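Hypothetical protein (Chlorobium tepidum, PDB 2HR2) is of unknown function but folds into a TPR-like alpha-alpha superhelix, a scaffold that in many relatives serves to bind other proteins. Local coordinates at residues D56-A61 with G98-S103; G62-L67 with V105-L110; H42-P45 with A49-H52. All blocks are in the same frame, centred on the assembly; numbering follows the deposited sequence.

Contact 1: D56-A61 with G98-S103; sequences DAFCHA and GKLWIS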
# COMPACT_ATOMS: atom_id res chain seq x y z
N ASP A 56 10.51 3.28 1.49
CA ASP A 56 9.89 2.49 2.56
C ASP A 56 8.35 2.59 2.49
O ASP A 56 7.65 1.61 2.75
CB ASP A 56 10.41 2.89 3.94
CG ASP A 56 11.86 2.46 4.18
OD1 ASP A 56 12.33 1.49 3.55
OD2 ASP A 56 12.54 3.09 5.02
N ALA A 57 7.84 3.77 2.13
CA ALA A 57 6.40 3.96 1.99
C ALA A 57 5.83 3.07 0.89
O ALA A 57 4.77 2.47 1.06
CB ALA A 57 6.09 5.42 1.70
N PHE A 58 6.54 2.99 -0.23
CA PHE A 58 6.11 2.19 -1.36
C PHE A 58 6.11 0.71 -0.97
O PHE A 58 5.17 -0.02 -1.30
CB PHE A 58 7.06 2.41 -2.54
CG PHE A 58 6.88 3.75 -3.25
CD1 PHE A 58 6.41 4.89 -2.59
CD2 PHE A 58 7.29 3.88 -4.57
CE1 PHE A 58 6.30 6.10 -3.25
CE2 PHE A 58 7.18 5.09 -5.24
CZ PHE A 58 6.68 6.20 -4.58
N CYS A 59 7.14 0.28 -0.24
CA CYS A 59 7.24 -1.10 0.23
C CYS A 59 6.11 -1.44 1.20
O CYS A 59 5.51 -2.52 1.10
CB CYS A 59 8.59 -1.35 0.91
SG CYS A 59 10.02 -1.24 -0.18
N HIS A 60 5.83 -0.53 2.13
CA HIS A 60 4.74 -0.74 3.10
C HIS A 60 3.35 -0.78 2.44
O HIS A 60 2.47 -1.51 2.90
CB HIS A 60 4.75 0.34 4.19
CG HIS A 60 5.78 0.11 5.25
ND1 HIS A 60 6.87 0.94 5.42
CD2 HIS A 60 5.89 -0.84 6.21
CE1 HIS A 60 7.60 0.51 6.44
NE2 HIS A 60 7.02 -0.57 6.93
N ALA A 61 3.15 0.01 1.39
CA ALA A 61 1.88 0.01 0.67
C ALA A 61 1.69 -1.36 0.02
O ALA A 61 0.64 -1.98 0.16
CB ALA A 61 1.87 1.09 -0.39
N GLY A 98 0.52 8.69 -6.08
CA GLY A 98 -0.88 8.70 -5.66
C GLY A 98 -1.61 7.38 -5.75
O GLY A 98 -2.52 7.11 -4.97
N LYS A 99 -1.22 6.54 -6.71
CA LYS A 99 -1.82 5.21 -6.86
C LYS A 99 -1.52 4.34 -5.64
O LYS A 99 -2.38 3.59 -5.19
CB LYS A 99 -1.32 4.53 -8.14
CG LYS A 99 -1.78 5.25 -9.41
CD LYS A 99 -1.41 4.50 -10.67
CE LYS A 99 0.08 4.47 -10.95
NZ LYS A 99 0.35 3.73 -12.22
N LEU A 100 -0.30 4.46 -5.11
CA LEU A 100 0.07 3.72 -3.91
C LEU A 100 -0.57 4.32 -2.65
O LEU A 100 -0.83 3.60 -1.69
CB LEU A 100 1.60 3.63 -3.76
CG LEU A 100 2.31 2.79 -4.83
CD1 LEU A 100 3.83 2.88 -4.68
CD2 LEU A 100 1.87 1.33 -4.77
N TRP A 101 -0.82 5.63 -2.65
CA TRP A 101 -1.49 6.29 -1.52
C TRP A 101 -2.89 5.68 -1.41
O TRP A 101 -3.28 5.20 -0.35
CB TRP A 101 -1.61 7.79 -1.77
CG TRP A 101 -2.02 8.63 -0.57
CD1 TRP A 101 -2.56 8.20 0.61
CD2 TRP A 101 -2.03 10.06 -0.50
NE1 TRP A 101 -2.83 9.27 1.43
CE2 TRP A 101 -2.53 10.42 0.76
CE3 TRP A 101 -1.63 11.07 -1.39
CZ2 TRP A 101 -2.64 11.74 1.17
CZ3 TRP A 101 -1.75 12.39 -0.98
CH2 TRP A 101 -2.25 12.71 0.29
N ILE A 102 -3.63 5.70 -2.52
CA ILE A 102 -4.99 5.17 -2.58
C ILE A 102 -5.00 3.70 -2.16
O ILE A 102 -5.88 3.27 -1.41
CB ILE A 102 -5.61 5.35 -4.00
CG1 ILE A 102 -5.85 6.83 -4.29
CG2 ILE A 102 -6.95 4.59 -4.11
CD1 ILE A 102 -6.31 7.14 -5.70
N SER A 103 -4.02 2.94 -2.64
CA SER A 103 -3.88 1.53 -2.29
C SER A 103 -3.77 1.33 -0.77
O SER A 103 -4.42 0.46 -0.21
CB SER A 103 -2.65 0.95 -2.98
OG SER A 103 -2.36 -0.37 -2.53
O HOH W 1 -1.78 -0.90 0.11
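Segments 56-61 and 98-103 approach to 9.6 Å between their axes at a crossing angle of 44°, and Ala61 and Leu100 are the residues whose CA atoms come nearest, 6.2 Å apart. The two helices concerned, 52-69 and 97-114, are separated along the chain by helix 73-90, so this is packing between next-but-one helices, as expected where antiparallel helices succeed one another in a TPR-like alpha-alpha superhelix. Leu100 meets both Phe58 and Ala61. Its CD1 methyl sits over one face of the Phe58 ring, 3.7 Å from the ring centroid and 21° off the normal, which meets the criteria for a CH-pi contact. The methyl is displaced from the centre toward the rim, closer to CG and CD2 than to the far end of the ring, and the two side chains cross at about a right angle. Phe58 has CG anti to its own carbonyl carbon (chi1 -74°), which carries the ring to the leucine's side; its second torsion then sets the face toward CD1. Ala61 points across: its CB lies 4.2 Å from Leu100 CB, and this small side chain lets the backbones draw together at that level. Elsewhere on helix 52-69, Ala57 packs on Tyr86 of helix 73-90, Cys59 on Met38 of helix 27-41, and His60 reaches both helices. No direct hydrogen bond joins the two segments; the polar link runs through one water. That water donates to Ala61 O at 2.7 Å, a carbonyl on one helix, and is hydrogen-bonded at 2.8 Å to Ser103 OG on the other. A bound glycerol, probably from the crystallisation liquor, gives Ser103 OG a second partner beside the water, its O1.

Contact 2: G62-L67 with V105-L110; sequences GLAEAL and VYSRAL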
# COMPACT_ATOMS: atom_id res chain seq x y z
N GLY A 62 2.73 -1.81 -0.68
CA GLY A 62 2.71 -3.12 -1.32
C GLY A 62 2.53 -4.24 -0.31
O GLY A 62 1.76 -5.17 -0.55
N LEU A 63 3.23 -4.14 0.81
CA LEU A 63 3.14 -5.15 1.86
C LEU A 63 1.73 -5.22 2.44
O LEU A 63 1.21 -6.30 2.69
CB LEU A 63 4.17 -4.88 2.97
CG LEU A 63 4.21 -5.82 4.18
CD1 LEU A 63 4.37 -7.28 3.78
CD2 LEU A 63 5.33 -5.42 5.12
N ALA A 64 1.12 -4.05 2.65
CA ALA A 64 -0.24 -3.98 3.18
C ALA A 64 -1.24 -4.65 2.25
O ALA A 64 -2.14 -5.36 2.70
CB ALA A 64 -0.64 -2.53 3.43
N GLU A 65 -1.08 -4.42 0.94
CA GLU A 65 -1.95 -5.04 -0.05
C GLU A 65 -1.82 -6.56 -0.03
O GLU A 65 -2.81 -7.27 -0.11
CB GLU A 65 -1.64 -4.51 -1.46
CG GLU A 65 -2.46 -5.19 -2.57
CD GLU A 65 -2.17 -4.65 -3.98
OE1 GLU A 65 -1.51 -3.59 -4.13
OE2 GLU A 65 -2.61 -5.32 -4.95
N ALA A 66 -0.58 -7.04 0.07
CA ALA A 66 -0.32 -8.48 0.10
C ALA A 66 -0.92 -9.13 1.35
O ALA A 66 -1.58 -10.16 1.26
CB ALA A 66 1.17 -8.76 0.04
N LEU A 67 -0.68 -8.51 2.50
CA LEU A 67 -1.18 -9.03 3.77
C LEU A 67 -2.71 -9.00 3.83
O LEU A 67 -3.33 -9.89 4.44
CB LEU A 67 -0.59 -8.23 4.93
CG LEU A 67 0.92 -8.44 5.14
CD1 LEU A 67 1.48 -7.39 6.08
CD2 LEU A 67 1.22 -9.84 5.65
N VAL A 105 -4.77 3.35 1.64
CA VAL A 105 -6.03 3.73 2.29
C VAL A 105 -7.03 2.58 2.14
O VAL A 105 -7.76 2.26 3.08
CB VAL A 105 -6.59 5.05 1.70
CG1 VAL A 105 -7.94 5.41 2.30
CG2 VAL A 105 -5.62 6.19 1.95
N TYR A 106 -7.05 1.97 0.96
CA TYR A 106 -7.93 0.84 0.68
C TYR A 106 -7.55 -0.36 1.54
O TYR A 106 -8.43 -1.00 2.12
CB TYR A 106 -7.86 0.50 -0.80
CG TYR A 106 -8.76 -0.62 -1.25
CD1 TYR A 106 -10.15 -0.48 -1.21
CD2 TYR A 106 -8.24 -1.81 -1.75
CE1 TYR A 106 -10.98 -1.49 -1.63
CE2 TYR A 106 -9.07 -2.82 -2.17
CZ TYR A 106 -10.44 -2.66 -2.11
OH TYR A 106 -11.26 -3.68 -2.54
N SER A 107 -6.26 -0.66 1.62
CA SER A 107 -5.77 -1.75 2.47
C SER A 107 -6.18 -1.53 3.93
O SER A 107 -6.58 -2.47 4.62
CB SER A 107 -4.25 -1.87 2.39
OG SER A 107 -3.81 -2.28 1.10
N ARG A 108 -6.08 -0.28 4.40
CA ARG A 108 -6.45 0.05 5.76
C ARG A 108 -7.93 -0.20 6.00
O ARG A 108 -8.30 -0.72 7.06
CB ARG A 108 -6.12 1.51 6.08
CG ARG A 108 -6.40 1.88 7.52
CD ARG A 108 -5.73 3.16 7.93
NE ARG A 108 -5.76 3.30 9.39
CZ ARG A 108 -6.76 3.81 10.09
NH1 ARG A 108 -7.86 4.26 9.50
NH2 ARG A 108 -6.65 3.87 11.40
N ALA A 109 -8.76 0.16 5.03
CA ALA A 109 -10.20 -0.06 5.14
C ALA A 109 -10.50 -1.56 5.22
O ALA A 109 -11.27 -1.99 6.08
CB ALA A 109 -10.92 0.56 3.96
N LEU A 110 -9.88 -2.35 4.34
CA LEU A 110 -10.06 -3.80 4.33
C LEU A 110 -9.59 -4.43 5.64
O LEU A 110 -10.21 -5.36 6.13
CB LEU A 110 -9.31 -4.46 3.17
CG LEU A 110 -9.73 -4.17 1.73
CD1 LEU A 110 -8.76 -4.85 0.77
CD2 LEU A 110 -11.16 -4.59 1.46
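Glu65 and Ser107 bring their CA atoms to 5.6 Å, the nearest backbone approach between the helical segments 62-67 and 105-110, and only small groups lie in between. Ser107 points its CB at the facing helix, where it meets Ala64 CB at 3.8 Å. Its hydroxyl lies beside the backbone of Glu65, the residue after Ala64: OG is 3.5 Å from Glu65 N, but the poor angle rules out a hydrogen bond. The polar demand of OG is met within its own helix, by a hydrogen bond to Ser103 O one turn back. The serine torsion (chi1 -67°, OG anti to the carbonyl carbon) tips the hydroxyl toward that earlier turn. Here the TPR-like alpha-alpha superhelix joins helices 52-69 and 97-114 at a second level, with alanine and serine as the spacers. Outside the pair, Leu63 packs on helix 27-41, Val105 on helix 118-134 and Tyr106 on helix 142-157, consistent with a buried contact between these helices. Of the Glu65 side chain it is CB that comes near the serine, 4.0 Å from Ser107 OG and behind the closer backbone N and CA; with CG anti to the backbone N (chi1 176°) its extended chain runs away from the serine, and the side chain comes within about 3 Å of a bound glycerol.

Contact 3: H42-P45 with A49-H52; sequences HTMP and AFDH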
# COMPACT_ATOMS: atom_id res chain seq x y z
N HIS A 42 18.01 -0.69 3.74
CA HIS A 42 18.58 -0.26 5.02
C HIS A 42 20.02 -0.75 5.28
O HIS A 42 20.55 -0.49 6.36
CB HIS A 42 17.65 -0.60 6.18
CG HIS A 42 16.35 0.14 6.13
ND1 HIS A 42 15.14 -0.48 5.93
CD2 HIS A 42 16.09 1.47 6.20
CE1 HIS A 42 14.18 0.43 5.91
NE2 HIS A 42 14.73 1.62 6.06
N THR A 43 20.64 -1.44 4.32
CA THR A 43 22.03 -1.86 4.45
C THR A 43 22.97 -0.86 3.78
O THR A 43 24.19 -1.05 3.78
CB THR A 43 22.31 -3.24 3.80
OG1 THR A 43 22.20 -3.15 2.37
CG2 THR A 43 21.37 -4.31 4.33
N MSE A 44 22.41 0.20 3.19
CA MSE A 44 23.20 1.22 2.52
C MSE A 44 23.84 2.14 3.55
O MSE A 44 23.29 2.33 4.63
CB MSE A 44 22.32 2.09 1.63
CG MSE A 44 21.98 1.51 0.28
SE MSE A 44 20.77 2.70 -0.71
CE MSE A 44 19.19 1.72 -0.69
N PRO A 45 25.00 2.72 3.20
CA PRO A 45 25.59 3.69 4.13
C PRO A 45 24.71 4.95 4.11
O PRO A 45 24.04 5.21 3.10
CB PRO A 45 26.97 3.97 3.53
CG PRO A 45 26.83 3.65 2.08
CD PRO A 45 25.81 2.56 1.98
N ALA A 49 23.08 8.77 -1.58
CA ALA A 49 21.80 9.42 -1.92
C ALA A 49 20.74 8.40 -2.30
O ALA A 49 20.91 7.62 -3.24
CB ALA A 49 22.00 10.42 -3.05
N PHE A 50 19.63 8.42 -1.57
CA PHE A 50 18.52 7.49 -1.78
C PHE A 50 17.32 8.01 -0.99
O PHE A 50 17.49 8.49 0.13
CB PHE A 50 18.93 6.11 -1.30
CG PHE A 50 17.93 5.05 -1.58
CD1 PHE A 50 17.89 4.43 -2.81
CD2 PHE A 50 17.03 4.64 -0.60
CE1 PHE A 50 16.98 3.45 -3.08
CE2 PHE A 50 16.12 3.65 -0.86
CZ PHE A 50 16.09 3.05 -2.10
N ASP A 51 16.13 7.91 -1.56
CA ASP A 51 14.91 8.37 -0.88
C ASP A 51 14.35 7.25 -0.00
O ASP A 51 13.42 6.55 -0.40
CB ASP A 51 13.88 8.84 -1.91
CG ASP A 51 12.62 9.42 -1.28
OD1 ASP A 51 12.61 9.68 -0.05
OD2 ASP A 51 11.64 9.63 -2.01
N HIS A 52 14.92 7.09 1.20
CA HIS A 52 14.48 6.04 2.13
C HIS A 52 13.03 6.18 2.58
O HIS A 52 12.31 5.19 2.66
CB HIS A 52 15.37 5.98 3.37
CG HIS A 52 16.72 5.37 3.12
ND1 HIS A 52 17.83 6.11 2.78
CD2 HIS A 52 17.13 4.08 3.18
CE1 HIS A 52 18.86 5.30 2.64
NE2 HIS A 52 18.46 4.07 2.87
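The terminal methyl of Met44, present as selenomethionine, stands almost exactly over the centre of the Phe50 ring: CE lies 3.4 Å from the ring centroid and only 1° off the normal. With the selenium over the same ring, SE being 4.2 Å from the Phe50 centroid, the pair is a Met-aromatic contact as well as a CH-pi one, spanning the loop between helices 27-41 and 52-69 of the superhelix. The bend at the chain's last torsion (chi3 -110°) turns CE onto the aromatic face. Phe50 is also fitted to its own segment, with CD2 3.6 Å above the plane of the His52 ring and over its centre, and its ring meets Phe55 edge to face. Met44 also packs on Glu7 and Val8 of helix 4-24, consistent with its buried side chain. Nearer the helix ends, His42 and His52 have ring planes 22° from parallel, but offset so strongly that there is little stacking; the centroids are 5.9 Å apart and CD2 of His42 meets CD2 of His52 at 4.1 Å. Each imidazole is tied to helix 27-41: His52 NE2 bonds to Ser41 O, and His42 ND1 weakly to Met38 O. Asp51, centre of an inverse gamma turn, is the N-cap of helix 52-69, its OD1 accepting a hydrogen bond from Gly54 N.

How the contacts relate
Contacts 1 and 2 join the same two helices, 52-69 and 97-114, at successive levels near the middle of the chain, their centres 9 Å apart; they touch where Ser103 OG of contact 1 lies 3.7 Å from Glu65 OE1 of contact 2, near bound glycerol. Contact 1 mixes an aromatic-aliphatic pair with a water bridge, whereas the more buried contact 2 rests on small side chains. The centre of contact 3 lies about 20 Å from the centre of the chain; it is local to one loop and rests on a selenomethionine-aromatic contact and two offset imidazoles. It reaches contact 1 through the weak hydrogen bond of His42 NE2 to Asp56 OD2, but does not touch contact 2.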